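Local coordinates for ribosomal protein uL16 3-hydroxylase (Escherichia coli, PDB 4CCL), which catalyses the iron- and 2-oxoglutarate-dependent hydroxylation of an arginine of ribosomal protein uL16, working as a homodimer, at residues 26-31 and 98-103; 266-271 and 312-317. All coordinates share one frame; numbering follows the deposited sequence.

Contact 1 (26-31 and 98-103); sequences RGFNNF and RPFREL
F28 meets P99 and F100 with the far edge of its ring, and the whole encounter is apolar: no hydrogen bond joins 26-31 to 98-103. The CE1 corner of F28 comes within 4.2 Å of CG of P99, near the plane of the phenyl ring, and the two side chains cross at about a right angle. Next along the same edge, CZ of F28 lies 4.5 Å from CE2 of F100, a looser approach. With chi1 at -65°, CG of F28 stands beside its backbone N, and the ring spans the gap between loops whose nearest CA atoms, those of F28 and P99, are 10.2 Å apart.

Backbone hydrogen bonds hold each partner separately. On one side F28 pairs with G176 and G27 with T6; on the other, R101 N bonds to R98 O at 3.2 Å, closing the short 3-10 segment that presents P99 and F100, and L103 N to F100 O at 3.0 Å follows in the chain.

Around them, F28 also packs on L96 and I134, and F100 on F132 and V200. The arrangement is that of loops closing over the main antiparallel sheet of a JmjC, cupin-type fold, away from the metal site.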
loop_
_atom_site.group_PDB
_atom_site.type_symbol
_atom_site.label_atom_id
_atom_site.label_comp_id
_atom_site.label_asym_id
_atom_site.label_seq_id
_atom_site.Cartn_x
_atom_site.Cartn_y
_atom_site.Cartn_z
ATOM N N ARG B 26 4.952 8.037 44.863
ATOM C CA ARG B 26 6.113 7.237 45.247
ATOM C C ARG B 26 6.142 5.916 44.488
ATOM O O ARG B 26 6.366 4.860 45.080
ATOM C CB ARG B 26 6.123 6.971 46.754
ATOM C CG ARG B 26 6.003 8.212 47.616
ATOM C CD ARG B 26 7.361 8.757 48.033
ATOM N NE ARG B 26 7.435 8.943 49.480
ATOM C CZ ARG B 26 8.253 8.268 50.283
ATOM N NH1 ARG B 26 9.083 7.365 49.781
ATOM N NH2 ARG B 26 8.248 8.504 51.588
ATOM N N GLY B 27 5.887 5.981 43.183
ATOM C CA GLY B 27 5.978 4.812 42.326
ATOM C C GLY B 27 7.363 4.219 42.469
ATOM O O GLY B 27 7.531 3.003 42.544
ATOM N N PHE B 28 8.355 5.100 42.515
ATOM C CA PHE B 28 9.709 4.723 42.882
ATOM C C PHE B 28 10.056 5.351 44.225
ATOM O O PHE B 28 9.901 6.560 44.409
ATOM C CB PHE B 28 10.709 5.180 41.821
ATOM C CG PHE B 28 10.535 4.503 40.497
ATOM C CD1 PHE B 28 10.942 3.192 40.316
ATOM C CD2 PHE B 28 9.969 5.179 39.427
ATOM C CE1 PHE B 28 10.784 2.567 39.097
ATOM C CE2 PHE B 28 9.810 4.558 38.206
ATOM C CZ PHE B 28 10.217 3.250 38.041
ATOM N N ASN B 29 10.512 4.525 45.162
ATOM C CA ASN B 29 10.972 5.011 46.457
ATOM C C ASN B 29 12.426 5.443 46.381
ATOM O O ASN B 29 13.246 4.755 45.769
ATOM C CB ASN B 29 10.821 3.930 47.527
ATOM C CG ASN B 29 9.381 3.518 47.745
ATOM O OD1 ASN B 29 8.456 4.294 47.508
ATOM N ND2 ASN B 29 9.184 2.289 48.208
ATOM N N ASN B 30 12.736 6.566 47.024
ATOM C CA ASN B 30 14.067 7.166 46.980
ATOM C C ASN B 30 14.593 7.205 45.556
ATOM O O ASN B 30 15.596 6.569 45.237
ATOM C CB ASN B 30 15.035 6.389 47.875
ATOM C CG ASN B 30 14.519 6.233 49.288
ATOM O OD1 ASN B 30 14.265 5.120 49.748
ATOM N ND2 ASN B 30 14.356 7.350 49.987
ATOM N N PHE B 31 13.915 7.965 44.706
ATOM C CA PHE B 31 14.203 7.929 43.282
ATOM C C PHE B 31 15.501 8.652 42.960
ATOM O O PHE B 31 15.672 9.830 43.269
ATOM C CB PHE B 31 13.043 8.522 42.481
ATOM C CG PHE B 31 13.271 8.525 40.997
ATOM C CD1 PHE B 31 13.158 7.356 40.261
ATOM C CD2 PHE B 31 13.594 9.698 40.335
ATOM C CE1 PHE B 31 13.369 7.359 38.895
ATOM C CE2 PHE B 31 13.803 9.707 38.972
ATOM C CZ PHE B 31 13.690 8.537 38.252
ATOM N N ARG B 98 12.790 -1.456 32.371
ATOM C CA ARG B 98 12.596 -2.807 32.914
ATOM C C ARG B 98 11.372 -3.057 33.819
ATOM O O ARG B 98 10.704 -4.077 33.664
ATOM C CB ARG B 98 13.880 -3.317 33.590
ATOM C CG ARG B 98 14.925 -3.849 32.619
ATOM C CD ARG B 98 16.100 -4.499 33.344
ATOM N NE ARG B 98 17.069 -3.522 33.837
ATOM C CZ ARG B 98 17.517 -3.471 35.090
ATOM N NH1 ARG B 98 17.082 -4.341 35.991
ATOM N NH2 ARG B 98 18.402 -2.548 35.442
ATOM N N PRO B 99 11.075 -2.145 34.767
ATOM C CA PRO B 99 9.902 -2.379 35.622
ATOM C C PRO B 99 8.568 -2.454 34.869
ATOM O O PRO B 99 7.593 -2.967 35.414
ATOM C CB PRO B 99 9.906 -1.162 36.555
ATOM C CG PRO B 99 11.325 -0.745 36.615
ATOM C CD PRO B 99 11.878 -1.006 35.249
ATOM N N PHE B 100 8.531 -1.955 33.640
ATOM C CA PHE B 100 7.281 -1.866 32.887
ATOM C C PHE B 100 6.991 -3.093 32.021
ATOM O O PHE B 100 6.044 -3.104 31.240
ATOM C CB PHE B 100 7.228 -0.569 32.079
ATOM C CG PHE B 100 7.175 0.664 32.937
ATOM C CD1 PHE B 100 5.968 1.134 33.431
ATOM C CD2 PHE B 100 8.337 1.340 33.266
ATOM C CE1 PHE B 100 5.921 2.262 34.226
ATOM C CE2 PHE B 100 8.297 2.470 34.060
ATOM C CZ PHE B 100 7.087 2.931 34.539
ATOM N N ARG B 101 7.830 -4.114 32.151
ATOM C CA ARG B 101 7.649 -5.365 31.423
ATOM C C ARG B 101 6.393 -6.137 31.837
ATOM O O ARG B 101 6.043 -7.140 31.213
ATOM C CB ARG B 101 8.895 -6.242 31.544
ATOM C CG ARG B 101 10.104 -5.640 30.863
ATOM C CD ARG B 101 10.966 -6.702 30.187
ATOM N NE ARG B 101 11.692 -6.325 28.960
ATOM C CZ ARG B 101 12.160 -5.121 28.617
ATOM N NH1 ARG B 101 12.013 -4.047 29.381
ATOM N NH2 ARG B 101 12.804 -4.997 27.466
ATOM N N GLU B 102 5.723 -5.673 32.889
ATOM C CA GLU B 102 4.400 -6.186 33.239
ATOM C C GLU B 102 3.386 -5.899 32.130
ATOM O O GLU B 102 2.292 -6.464 32.107
ATOM C CB GLU B 102 3.929 -5.594 34.568
ATOM C CG GLU B 102 4.763 -6.024 35.766
ATOM C CD GLU B 102 4.606 -7.497 36.093
ATOM O OE1 GLU B 102 3.618 -8.110 35.632
ATOM O OE2 GLU B 102 5.469 -8.042 36.813
ATOM N N LEU B 103 3.774 -5.021 31.210
ATOM C CA LEU B 103 3.010 -4.727 30.006
ATOM C C LEU B 103 3.840 -5.238 28.830
ATOM O O LEU B 103 5.067 -5.300 28.921
ATOM C CB LEU B 103 2.779 -3.217 29.890
ATOM C CG LEU B 103 1.769 -2.597 30.861
ATOM C CD1 LEU B 103 1.953 -1.090 30.954
ATOM C CD2 LEU B 103 0.351 -2.938 30.432
#

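Contact 2 (266-271 and 312-317); sequences QWFGEF and LRIGDD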
loop_
_atom_site.group_PDB
_atom_site.type_symbol
_atom_site.label_atom_id
_atom_site.label_comp_id
_atom_site.label_asym_id
_atom_site.label_seq_id
_atom_site.Cartn_x
_atom_site.Cartn_y
_atom_site.Cartn_z
ATOM N N GLN B 266 4.358 -13.009 9.433
ATOM C CA GLN B 266 5.726 -12.693 9.059
ATOM C C GLN B 266 5.882 -11.192 8.868
ATOM O O GLN B 266 6.818 -10.585 9.405
ATOM C CB GLN B 266 6.109 -13.442 7.784
ATOM C CG GLN B 266 7.598 -13.569 7.552
ATOM C CD GLN B 266 7.990 -14.979 7.162
ATOM O OE1 GLN B 266 7.433 -15.951 7.672
ATOM N NE2 GLN B 266 8.944 -15.099 6.247
ATOM N N TRP B 267 4.961 -10.588 8.117
ATOM C CA TRP B 267 5.009 -9.140 7.932
ATOM C C TRP B 267 4.971 -8.398 9.254
ATOM O O TRP B 267 5.795 -7.518 9.493
ATOM C CB TRP B 267 3.867 -8.608 7.072
ATOM C CG TRP B 267 3.714 -7.121 7.276
ATOM C CD1 TRP B 267 4.585 -6.147 6.873
ATOM C CD2 TRP B 267 2.658 -6.448 7.968
ATOM N NE1 TRP B 267 4.127 -4.911 7.254
ATOM C CE2 TRP B 267 2.938 -5.067 7.933
ATOM C CE3 TRP B 267 1.487 -6.874 8.610
ATOM C CZ2 TRP B 267 2.106 -4.113 8.506
ATOM C CZ3 TRP B 267 0.659 -5.923 9.182
ATOM C CH2 TRP B 267 0.972 -4.561 9.125
ATOM N N PHE B 268 3.997 -8.728 10.098
ATOM C CA PHE B 268 3.854 -8.031 11.371
ATOM C C PHE B 268 5.073 -8.267 12.244
ATOM O O PHE B 268 5.490 -7.381 12.986
ATOM C CB PHE B 268 2.580 -8.440 12.109
ATOM C CG PHE B 268 2.232 -7.527 13.247
ATOM C CD1 PHE B 268 1.664 -6.290 13.004
ATOM C CD2 PHE B 268 2.479 -7.899 14.558
ATOM C CE1 PHE B 268 1.344 -5.443 14.041
ATOM C CE2 PHE B 268 2.160 -7.056 15.601
ATOM C CZ PHE B 268 1.592 -5.825 15.342
ATOM N N GLY B 269 5.642 -9.463 12.136
ATOM C CA GLY B 269 6.868 -9.788 12.834
ATOM C C GLY B 269 7.980 -8.840 12.434
ATOM O O GLY B 269 8.666 -8.282 13.292
ATOM N N GLU B 270 8.141 -8.637 11.129
ATOM C CA GLU B 270 9.187 -7.751 10.618
ATOM C C GLU B 270 8.918 -6.269 10.921
ATOM O O GLU B 270 9.850 -5.479 11.071
ATOM C CB GLU B 270 9.379 -7.962 9.112
ATOM C CG GLU B 270 9.853 -9.363 8.733
ATOM C CD GLU B 270 10.067 -9.531 7.241
ATOM O OE1 GLU B 270 10.040 -8.515 6.514
ATOM O OE2 GLU B 270 10.261 -10.682 6.793
ATOM N N PHE B 271 7.643 -5.900 11.009
ATOM C CA PHE B 271 7.242 -4.512 11.241
ATOM C C PHE B 271 7.427 -4.140 12.707
ATOM O O PHE B 271 8.269 -3.307 13.045
ATOM C CB PHE B 271 5.778 -4.320 10.806
ATOM C CG PHE B 271 5.163 -2.992 11.200
ATOM C CD1 PHE B 271 5.916 -1.829 11.287
ATOM C CD2 PHE B 271 3.805 -2.918 11.470
ATOM C CE1 PHE B 271 5.326 -0.627 11.646
ATOM C CE2 PHE B 271 3.210 -1.718 11.826
ATOM C CZ PHE B 271 3.971 -0.573 11.915
ATOM N N LEU B 312 10.954 -9.682 19.499
ATOM C CA LEU B 312 9.595 -10.137 19.779
ATOM C C LEU B 312 9.327 -11.531 19.241
ATOM O O LEU B 312 9.776 -11.883 18.156
ATOM C CB LEU B 312 8.586 -9.152 19.194
ATOM C CG LEU B 312 8.751 -7.718 19.698
ATOM C CD1 LEU B 312 7.944 -6.748 18.859
ATOM C CD2 LEU B 312 8.365 -7.616 21.167
ATOM N N ARG B 313 8.584 -12.323 20.003
ATOM C CA ARG B 313 8.272 -13.681 19.586
ATOM C C ARG B 313 6.829 -13.806 19.110
ATOM O O ARG B 313 5.893 -13.517 19.856
ATOM C CB ARG B 313 8.536 -14.669 20.725
ATOM C CG ARG B 313 8.204 -16.105 20.369
ATOM C CD ARG B 313 8.300 -17.021 21.573
ATOM N NE ARG B 313 9.669 -17.452 21.839
ATOM C CZ ARG B 313 10.279 -18.437 21.187
ATOM N NH1 ARG B 313 9.645 -19.088 20.221
ATOM N NH2 ARG B 313 11.525 -18.766 21.495
ATOM N N ILE B 314 6.657 -14.222 17.859
ATOM C CA ILE B 314 5.337 -14.546 17.337
ATOM C C ILE B 314 5.334 -16.007 16.914
ATOM O O ILE B 314 5.993 -16.387 15.945
ATOM C CB ILE B 314 4.958 -13.650 16.144
ATOM C CG1 ILE B 314 5.397 -12.208 16.408
ATOM C CG2 ILE B 314 3.461 -13.731 15.869
ATOM C CD1 ILE B 314 4.644 -11.169 15.602
ATOM N N GLY B 315 4.579 -16.824 17.640
ATOM C CA GLY B 315 4.643 -18.261 17.460
ATOM C C GLY B 315 6.040 -18.766 17.771
ATOM O O GLY B 315 6.605 -18.448 18.818
ATOM N N ASP B 316 6.599 -19.551 16.857
ATOM C CA ASP B 316 7.940 -20.103 17.029
ATOM C C ASP B 316 9.032 -19.273 16.351
ATOM O O ASP B 316 10.202 -19.654 16.358
ATOM C CB ASP B 316 7.985 -21.556 16.550
ATOM C CG ASP B 316 7.219 -22.493 17.464
ATOM O OD1 ASP B 316 6.000 -22.670 17.254
ATOM O OD2 ASP B 316 7.835 -23.049 18.398
ATOM N N ASP B 317 8.644 -18.148 15.759
ATOM C CA ASP B 317 9.593 -17.270 15.083
ATOM C C ASP B 317 9.939 -16.083 15.970
ATOM O O ASP B 317 9.069 -15.544 16.656
ATOM C CB ASP B 317 8.994 -16.757 13.775
ATOM C CG ASP B 317 8.274 -17.839 13.002
ATOM O OD1 ASP B 317 8.848 -18.935 12.833
ATOM O OD2 ASP B 317 7.128 -17.591 12.568
#
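The F268 ring receives I314 at its edge, near the ring plane, where CD2 lies 4.1 Å from CD1 of the isoleucine; also at its edge and in plane is CZ3 of W267. On the indole of W267, in turn, CB of F271 sits 3.8 Å over one face, displaced from the ring centre. The guanidinium of R313, the flat group of the strand, has G315 O in its plane at the edge, held by a weak bond from NH1 of 3.4 Å, while its NE forms a salt bridge with D334.

I314 carries the strand's part of the contact through one methyl. Its CG1 branch stands opposite the carbonyl carbon (chi1 -41°), and chi2 of -158° extends CD1 to the helix surface, where it touches CA of G269 at 3.8 Å and also nears F268. At G269 the helix has only backbone to offer, and the CA atoms of G269 and I314 come within 6.7 Å. The F268 and I314 side chains cross at about a right angle.

Just beyond I314 the chain reverses in a type II' beta turn, with I314 N to D317 O at 3.0 Å and D317 N to I314 O at 3.2 Å, the pairing of a two-residue beta hairpin. G315 takes the first corner with a positive phi (61°). M247 of the second subunit packs on I314 and L250 of that subunit on F268, placing the contact beside the dimer interface.

No hydrogen bond or salt bridge crosses between the segments; R313 is engaged by D334 and weakly by G315 O, and the backbones of I314 and D317 by each other. Between 266-271 and 312-317 of this winged-helix-family region, the join therefore rests on apolar burial, with no directional bond.

Both segments of contact 1 precede both segments of contact 2 in the chain, and the contacts' centres lie about 28 Å apart, with nearest atoms about 8 Å apart and not touching. They share no helix or sheet. Contact 1 belongs to the loops beside the large antiparallel sheet that includes the JmjC strands, whereas contact 2 joins helix 263-272 to the first strand of the three-stranded sheet in the winged-helix-family region. D105 and W106, shortly after 98-103, do reach contact 2 by touching L312 and F268, so this loop lies between the two regions. Both contacts lie away from the iron site and the probable substrate-binding residues, and the second subunit approaches each.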